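Local coordinates for methylglyoxal reductase (NADPH-dependent) (Candida albicans SC5314, PDB 6KWS), which probably reduces methylglyoxal and related carbonyl compounds with NADPH as the hydride donor, at residues 273-278 with 291-296; 279-284 with 329-334. The protein carries 1 engineered substitution. One frame throughout, in Å; residues are numbered along the deposited sequence.

Contact 1: 273-278 with 291-296; sequences LVDIIN and DEPGSD
Asp275, midway along a turn of helix 270-280, comes closest to Pro293 of the loop ahead of helix 295-303, their CA atoms 6.2 Å apart, and from Glu292 to Ser295 that loop folds into a type II beta turn that leads into the helix. The turn is closed by a backbone hydrogen bond from Ser295 N to Glu292 O, with Pro293 and Gly294 as its two central residues; Gly294 has the positive phi that a type II turn places at its third position. The amide of Gly294 is turned to helix 270-280, and its N lies 3.1 Å from Asp275 OD2 in a nearly straight hydrogen bond, 170° at the hydrogen. It meets the carboxylate on the syn side, 16° out of the carboxylate plane. A side-chain acceptor on one helix thus holds the backbone of a turn just ahead of the next, in the C-terminal part of an extended short-chain dehydrogenase/reductase, on the helix that follows strand 260-269 of the central sheet, away from the NADPH site. The other oxygen, Asp275 OD1, packs 3.5 Å from Pro293 CB, the two side chains crossing at about a right angle, and also accepts a hydrogen bond from Gln271 NE2 one turn back. The side chain of Asp275 already leaves its backbone toward the turn, and CG, lying beside the backbone N, sets the carboxylate against Pro293 and Gly294. Asp296 OD2 lies 3.8 Å from Asp275 OD2; if both carboxylates are ionised, the donors from Gly294 and Gln271 would probably offset some of the unfavourable charge. Asp296 OD1, at the start of helix 295-303, has a weak hydrogen bond with Ser272 OG.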
ATOM      1  N   LEU A 273     -11.101  -0.017 -16.979  1.00 39.50           N
ATOM      2  CA  LEU A 273     -11.962  -0.593 -15.953  1.00 36.31           C
ATOM      3  C   LEU A 273     -13.387  -0.743 -16.456  1.00 37.50           C
ATOM      4  O   LEU A 273     -14.011  -1.793 -16.267  1.00 37.23           O
ATOM      5  CB  LEU A 273     -11.917   0.283 -14.710  1.00 39.21           C
ATOM      6  CG  LEU A 273     -10.510   0.656 -14.269  1.00 34.93           C
ATOM      7  CD1 LEU A 273     -10.586   1.508 -13.014  1.00 36.96           C
ATOM      8  CD2 LEU A 273      -9.674  -0.607 -14.048  1.00 29.27           C
ATOM      9  N   VAL A 274     -13.918   0.313 -17.085  1.00 37.96           N
ATOM     10  CA  VAL A 274     -15.235   0.262 -17.725  1.00 39.30           C
ATOM     11  C   VAL A 274     -15.351  -0.963 -18.626  1.00 40.94           C
ATOM     12  O   VAL A 274     -16.268  -1.780 -18.473  1.00 43.14           O
ATOM     13  CB  VAL A 274     -15.503   1.553 -18.512  1.00 40.96           C
ATOM     14  CG1 VAL A 274     -16.821   1.443 -19.244  1.00 43.49           C
ATOM     15  CG2 VAL A 274     -15.505   2.742 -17.563  1.00 43.64           C
ATOM     16  N   ASP A 275     -14.401  -1.120 -19.558  1.00 38.50           N
ATOM     17  CA  ASP A 275     -14.428  -2.248 -20.493  1.00 39.27           C
ATOM     18  C   ASP A 275     -14.489  -3.593 -19.771  1.00 41.99           C
ATOM     19  O   ASP A 275     -15.281  -4.469 -20.145  1.00 42.15           O
ATOM     20  CB  ASP A 275     -13.206  -2.211 -21.417  1.00 40.82           C
ATOM     21  CG  ASP A 275     -13.290  -1.110 -22.480  1.00 53.92           C
ATOM     22  OD1 ASP A 275     -14.388  -0.519 -22.661  1.00 56.09           O
ATOM     23  OD2 ASP A 275     -12.247  -0.841 -23.140  1.00 57.39           O
ATOM     24  N   ILE A 276     -13.644  -3.788 -18.748  1.00 38.96           N
ATOM     25  CA  ILE A 276     -13.655  -5.050 -18.011  1.00 35.18           C
ATOM     26  C   ILE A 276     -15.019  -5.286 -17.380  1.00 41.96           C
ATOM     27  O   ILE A 276     -15.563  -6.398 -17.438  1.00 39.90           O
ATOM     28  CB  ILE A 276     -12.550  -5.081 -16.945  1.00 33.04           C
ATOM     29  CG1 ILE A 276     -11.162  -5.122 -17.594  1.00 38.06           C
ATOM     30  CG2 ILE A 276     -12.747  -6.276 -16.039  1.00 31.35           C
ATOM     31  CD1 ILE A 276     -10.011  -5.264 -16.594  1.00 32.05           C
ATOM     32  N   ILE A 277     -15.593  -4.244 -16.774  1.00 39.90           N
ATOM     33  CA  ILE A 277     -16.857  -4.401 -16.066  1.00 40.68           C
ATOM     34  C   ILE A 277     -17.980  -4.689 -17.056  1.00 45.84           C
ATOM     35  O   ILE A 277     -18.765  -5.631 -16.872  1.00 42.13           O
ATOM     36  CB  ILE A 277     -17.138  -3.156 -15.201  1.00 45.66           C
ATOM     37  CG1 ILE A 277     -16.042  -3.010 -14.132  1.00 39.68           C
ATOM     38  CG2 ILE A 277     -18.536  -3.215 -14.546  1.00 36.98           C
ATOM     39  CD1 ILE A 277     -16.167  -1.752 -13.274  1.00 36.67           C
ATOM     40  N   ASN A 278     -18.043  -3.910 -18.147  1.00 47.02           N
ATOM     41  CA  ASN A 278     -19.085  -4.130 -19.147  1.00 46.12           C
ATOM     42  C   ASN A 278     -19.005  -5.532 -19.752  1.00 53.44           C
ATOM     43  O   ASN A 278     -20.045  -6.106 -20.106  1.00 58.81           O
ATOM     44  CB  ASN A 278     -19.028  -3.048 -20.225  1.00 38.33           C
ATOM     45  CG  ASN A 278     -19.855  -1.823 -19.861  1.00 46.93           C
ATOM     46  OD1 ASN A 278     -21.007  -1.957 -19.459  1.00 53.64           O
ATOM     47  ND2 ASN A 278     -19.290  -0.628 -20.024  1.00 42.82           N
ATOM     48  N   ASP A 291     -18.462   4.578 -22.972  1.00 55.54           N
ATOM     49  CA  ASP A 291     -17.860   5.438 -23.997  1.00 66.34           C
ATOM     50  C   ASP A 291     -17.052   4.720 -25.074  1.00 67.32           C
ATOM     51  O   ASP A 291     -17.634   3.980 -25.874  1.00 68.81           O
ATOM     52  CB  ASP A 291     -17.001   6.542 -23.378  1.00 75.74           C
ATOM     53  CG  ASP A 291     -17.194   7.910 -24.093  1.00 89.95           C
ATOM     54  OD1 ASP A 291     -16.384   8.831 -23.848  1.00 91.78           O
ATOM     55  OD2 ASP A 291     -18.157   8.065 -24.890  1.00 91.57           O
ATOM     56  N   GLU A 292     -15.728   4.978 -25.149  1.00 63.96           N
ATOM     57  CA  GLU A 292     -14.939   4.564 -26.308  1.00 61.05           C
ATOM     58  C   GLU A 292     -14.085   3.347 -25.968  1.00 56.03           C
ATOM     59  O   GLU A 292     -12.933   3.500 -25.543  1.00 54.66           O
ATOM     60  CB  GLU A 292     -14.055   5.717 -26.810  1.00 62.82           C
ATOM     61  CG  GLU A 292     -14.781   6.905 -27.514  1.00 75.43           C
ATOM     62  CD  GLU A 292     -15.358   6.585 -28.911  1.00 92.20           C
ATOM     63  OE1 GLU A 292     -15.059   7.350 -29.861  1.00 93.19           O
ATOM     64  OE2 GLU A 292     -16.129   5.603 -29.066  1.00 92.30           O
ATOM     65  N   PRO A 293     -14.600   2.127 -26.153  1.00 57.74           N
ATOM     66  CA  PRO A 293     -13.831   0.938 -25.761  1.00 54.40           C
ATOM     67  C   PRO A 293     -12.536   0.846 -26.547  1.00 53.47           C
ATOM     68  O   PRO A 293     -12.471   1.213 -27.723  1.00 55.27           O
ATOM     69  CB  PRO A 293     -14.771  -0.227 -26.099  1.00 48.17           C
ATOM     70  CG  PRO A 293     -16.143   0.402 -26.162  1.00 49.93           C
ATOM     71  CD  PRO A 293     -15.906   1.766 -26.724  1.00 53.29           C
ATOM     72  N   GLY A 294     -11.494   0.351 -25.871  1.00 56.10           N
ATOM     73  CA  GLY A 294     -10.159   0.268 -26.429  1.00 51.85           C
ATOM     74  C   GLY A 294      -9.363   1.558 -26.425  1.00 51.93           C
ATOM     75  O   GLY A 294      -8.154   1.511 -26.695  1.00 57.57           O
ATOM     76  N   SER A 295      -9.985   2.709 -26.124  1.00 45.50           N
ATOM     77  CA  SER A 295      -9.249   3.968 -26.120  1.00 41.90           C
ATOM     78  C   SER A 295      -8.054   3.929 -25.172  1.00 46.69           C
ATOM     79  O   SER A 295      -7.093   4.674 -25.374  1.00 51.14           O
ATOM     80  CB  SER A 295     -10.182   5.133 -25.763  1.00 48.10           C
ATOM     81  OG  SER A 295     -10.355   5.314 -24.363  1.00 50.87           O
ATOM     82  N   ASP A 296      -8.063   3.031 -24.185  1.00 49.75           N
ATOM     83  CA  ASP A 296      -7.019   3.024 -23.163  1.00 48.52           C
ATOM     84  C   ASP A 296      -5.657   2.628 -23.725  1.00 48.88           C
ATOM     85  O   ASP A 296      -4.632   3.191 -23.318  1.00 49.34           O
ATOM     86  CB  ASP A 296      -7.411   2.104 -21.995  1.00 44.92           C
ATOM     87  CG  ASP A 296      -7.743   0.681 -22.435  1.00 53.90           C
ATOM     88  OD1 ASP A 296      -7.073  -0.274 -21.962  1.00 53.88           O
ATOM     89  OD2 ASP A 296      -8.704   0.514 -23.225  1.00 58.32           O
TER

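Contact 2: 279-284 with 329-334; sequences DKFPDL and DTVEQI
Phe281, the first residue to leave helical geometry after helix 270-280, has Glu332 of helix 323-337 as its nearest neighbour between the backbones, with CA atoms 8.8 Å apart. Here the end of one helix and the chain that follows it pack on the last helix of the C-terminal region of this extended short-chain dehydrogenase/reductase. No hydrogen bond crosses, and the contact is carried by apolar side chains. Its principal element is a CH-pi contact: Val331 CG1 lies over one face of the Phe281 ring, 3.7 Å from the ring centroid and 20° off the normal, displaced toward the rim. Since CG1 is anti to the backbone N of Val331 (chi1 175°), this methyl branch is the one presented to the phenyl face. The side chains slide past each other in opposite directions, and Phe281 CZ also touches the branch point, 3.6 Å from Val331 CB. The same ring meets that of Tyr328, one turn earlier on helix 323-337, with the planes at about 30°. Leu222 of helix 216-222 touches both Val331 and Leu284, bringing a third helix to the cluster. Three residues after Phe281, Leu284 approaches the same valine branch, with a weak backbone hydrogen bond from its N to Phe281 O bringing the chain round; its CD1 lies 4.2 Å from Val331 CG1.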
ATOM      1  N   ASP A 279     -17.807  -6.132 -19.813  1.00 49.51           N
ATOM      2  CA  ASP A 279     -17.671  -7.465 -20.395  1.00 53.90           C
ATOM      3  C   ASP A 279     -17.785  -8.620 -19.390  1.00 52.37           C
ATOM      4  O   ASP A 279     -17.983  -9.767 -19.806  1.00 48.21           O
ATOM      5  CB  ASP A 279     -16.346  -7.567 -21.163  1.00 48.13           C
ATOM      6  CG  ASP A 279     -16.483  -7.086 -22.637  1.00 78.76           C
ATOM      7  OD1 ASP A 279     -17.154  -7.803 -23.434  1.00 80.98           O
ATOM      8  OD2 ASP A 279     -15.944  -5.986 -22.990  1.00 73.20           O
ATOM      9  N   LYS A 280     -17.721  -8.379 -18.088  1.00 45.84           N
ATOM     10  CA  LYS A 280     -17.807  -9.493 -17.154  1.00 45.03           C
ATOM     11  C   LYS A 280     -19.051  -9.465 -16.275  1.00 46.11           C
ATOM     12  O   LYS A 280     -19.316 -10.443 -15.568  1.00 44.39           O
ATOM     13  CB  LYS A 280     -16.555  -9.547 -16.267  1.00 41.44           C
ATOM     14  CG  LYS A 280     -15.253  -9.585 -17.042  1.00 38.70           C
ATOM     15  CD  LYS A 280     -15.008 -10.930 -17.654  1.00 42.97           C
ATOM     16  CE  LYS A 280     -14.151 -10.802 -18.905  1.00 47.65           C
ATOM     17  NZ  LYS A 280     -13.497 -12.088 -19.263  1.00 55.66           N
ATOM     18  N   PHE A 281     -19.831  -8.393 -16.297  1.00 42.29           N
ATOM     19  CA  PHE A 281     -21.001  -8.275 -15.437  1.00 46.04           C
ATOM     20  C   PHE A 281     -22.191  -7.945 -16.325  1.00 52.74           C
ATOM     21  O   PHE A 281     -22.592  -6.771 -16.449  1.00 44.20           O
ATOM     22  CB  PHE A 281     -20.779  -7.245 -14.333  1.00 43.75           C
ATOM     23  CG  PHE A 281     -19.685  -7.619 -13.385  1.00 40.45           C
ATOM     24  CD1 PHE A 281     -19.967  -8.273 -12.201  1.00 37.44           C
ATOM     25  CD2 PHE A 281     -18.362  -7.334 -13.689  1.00 41.54           C
ATOM     26  CE1 PHE A 281     -18.948  -8.622 -11.323  1.00 39.88           C
ATOM     27  CE2 PHE A 281     -17.346  -7.683 -12.825  1.00 41.58           C
ATOM     28  CZ  PHE A 281     -17.640  -8.327 -11.635  1.00 40.91           C
ATOM     29  N   PRO A 282     -22.777  -8.969 -16.956  1.00 58.59           N
ATOM     30  CA  PRO A 282     -23.974  -8.762 -17.784  1.00 51.86           C
ATOM     31  C   PRO A 282     -25.031  -7.961 -17.064  1.00 58.29           C
ATOM     32  O   PRO A 282     -25.691  -7.111 -17.664  1.00 59.91           O
ATOM     33  CB  PRO A 282     -24.435 -10.194 -18.059  1.00 51.67           C
ATOM     34  CG  PRO A 282     -23.169 -11.016 -17.955  1.00 51.91           C
ATOM     35  CD  PRO A 282     -22.419 -10.392 -16.837  1.00 56.32           C
ATOM     36  N   ASP A 283     -25.162  -8.182 -15.751  1.00 62.37           N
ATOM     37  CA  ASP A 283     -26.116  -7.437 -14.937  1.00 60.52           C
ATOM     38  C   ASP A 283     -25.910  -5.934 -15.034  1.00 63.81           C
ATOM     39  O   ASP A 283     -26.900  -5.191 -15.147  1.00 62.85           O
ATOM     40  CB  ASP A 283     -26.033  -7.898 -13.487  1.00 65.19           C
ATOM     41  CG  ASP A 283     -27.095  -8.941 -13.164  1.00 82.47           C
ATOM     42  OD1 ASP A 283     -28.283  -8.666 -13.450  1.00 86.20           O
ATOM     43  OD2 ASP A 283     -26.745 -10.027 -12.646  1.00 85.56           O
ATOM     44  N   LEU A 284     -24.640  -5.475 -14.987  1.00 58.87           N
ATOM     45  CA  LEU A 284     -24.361  -4.039 -14.998  1.00 56.08           C
ATOM     46  C   LEU A 284     -24.240  -3.475 -16.408  1.00 53.49           C
ATOM     47  O   LEU A 284     -24.335  -2.256 -16.591  1.00 53.05           O
ATOM     48  CB  LEU A 284     -23.079  -3.723 -14.215  1.00 48.92           C
ATOM     49  CG  LEU A 284     -23.049  -4.254 -12.789  1.00 54.91           C
ATOM     50  CD1 LEU A 284     -21.625  -4.541 -12.282  1.00 43.23           C
ATOM     51  CD2 LEU A 284     -23.773  -3.289 -11.852  1.00 53.73           C
ATOM     52  N   ASP A 329     -12.480  -9.562  -9.132  1.00 33.08           N
ATOM     53  CA  ASP A 329     -12.550  -9.920  -7.724  1.00 33.32           C
ATOM     54  C   ASP A 329     -13.014  -8.747  -6.885  1.00 34.19           C
ATOM     55  O   ASP A 329     -13.694  -8.941  -5.876  1.00 41.58           O
ATOM     56  CB  ASP A 329     -11.195 -10.406  -7.230  1.00 32.76           C
ATOM     57  CG  ASP A 329     -10.787 -11.719  -7.834  1.00 36.41           C
ATOM     58  OD1 ASP A 329     -11.623 -12.381  -8.487  1.00 44.94           O
ATOM     59  OD2 ASP A 329      -9.614 -12.100  -7.643  1.00 43.14           O
ATOM     60  N   THR A 330     -12.684  -7.524  -7.295  1.00 31.09           N
ATOM     61  CA  THR A 330     -13.073  -6.355  -6.517  1.00 34.98           C
ATOM     62  C   THR A 330     -14.555  -6.056  -6.689  1.00 37.77           C
ATOM     63  O   THR A 330     -15.277  -5.844  -5.705  1.00 34.67           O
ATOM     64  CB  THR A 330     -12.240  -5.141  -6.941  1.00 34.66           C
ATOM     65  OG1 THR A 330     -10.852  -5.465  -6.875  1.00 37.76           O
ATOM     66  CG2 THR A 330     -12.520  -3.928  -6.057  1.00 32.44           C
ATOM     67  N   VAL A 331     -15.005  -5.989  -7.943  1.00 31.86           N
ATOM     68  CA  VAL A 331     -16.402  -5.678  -8.202  1.00 36.11           C
ATOM     69  C   VAL A 331     -17.299  -6.762  -7.614  1.00 40.17           C
ATOM     70  O   VAL A 331     -18.330  -6.461  -6.990  1.00 37.24           O
ATOM     71  CB  VAL A 331     -16.640  -5.498  -9.716  1.00 37.62           C
ATOM     72  CG1 VAL A 331     -18.141  -5.302 -10.007  1.00 36.87           C
ATOM     73  CG2 VAL A 331     -15.844  -4.332 -10.235  1.00 35.46           C
ATOM     74  N   GLU A 332     -16.926  -8.037  -7.815  1.00 35.94           N
ATOM     75  CA  GLU A 332     -17.718  -9.147  -7.297  1.00 35.54           C
ATOM     76  C   GLU A 332     -17.969  -8.958  -5.815  1.00 37.37           C
ATOM     77  O   GLU A 332     -19.106  -9.050  -5.336  1.00 33.70           O
ATOM     78  CB  GLU A 332     -16.998 -10.473  -7.546  1.00 41.27           C
ATOM     79  CG  GLU A 332     -17.932 -11.671  -7.725  1.00 53.29           C
ATOM     80  CD  GLU A 332     -17.290 -13.016  -7.331  1.00 69.15           C
ATOM     81  OE1 GLU A 332     -17.992 -14.061  -7.410  1.00 71.53           O
ATOM     82  OE2 GLU A 332     -16.094 -13.030  -6.934  1.00 68.69           O
ATOM     83  N   GLN A 333     -16.910  -8.623  -5.084  1.00 37.33           N
ATOM     84  CA  GLN A 333     -17.027  -8.433  -3.649  1.00 30.41           C
ATOM     85  C   GLN A 333     -17.970  -7.290  -3.324  1.00 31.64           C
ATOM     86  O   GLN A 333     -18.881  -7.444  -2.518  1.00 40.34           O
ATOM     87  CB  GLN A 333     -15.648  -8.193  -3.070  1.00 34.95           C
ATOM     88  CG  GLN A 333     -15.540  -8.409  -1.597  1.00 37.22           C
ATOM     89  CD  GLN A 333     -14.225  -7.900  -1.070  1.00 40.54           C
ATOM     90  OE1 GLN A 333     -13.714  -6.877  -1.527  1.00 47.83           O
ATOM     91  NE2 GLN A 333     -13.653  -8.619  -0.123  1.00 41.10           N
ATOM     92  N   ILE A 334     -17.786  -6.142  -3.965  1.00 36.31           N
ATOM     93  CA  ILE A 334     -18.646  -4.989  -3.709  1.00 38.54           C
ATOM     94  C   ILE A 334     -20.103  -5.324  -4.007  1.00 42.13           C
ATOM     95  O   ILE A 334     -21.002  -5.043  -3.204  1.00 40.54           O
ATOM     96  CB  ILE A 334     -18.181  -3.780  -4.542  1.00 38.70           C
ATOM     97  CG1 ILE A 334     -16.752  -3.368  -4.177  1.00 40.89           C
ATOM     98  CG2 ILE A 334     -19.159  -2.627  -4.406  1.00 32.86           C
ATOM     99  CD1 ILE A 334     -16.232  -2.162  -4.965  1.00 44.93           C
TER

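Contacts 1 and 2 draw on successive portions of one helix and its exit, 270-280, and their centres lie 14 Å apart on the same side of the chain's centre. The helix illustrates how different faces can do different work: Asp275 turns a polar side to the 291-296 loop, while Ile277, two residues on, packs into the apolar cluster. There the two contacts meet directly, Ile277 CD1 lying 4.0 Å from Val331 CG2 and Ile277 CG2 4.1 Å from Leu284 CD1. Helix 216-222 backs the junction through Ile221, which touches Val274 and Ile277. Both contacts lie away from the residues that bind NADPH.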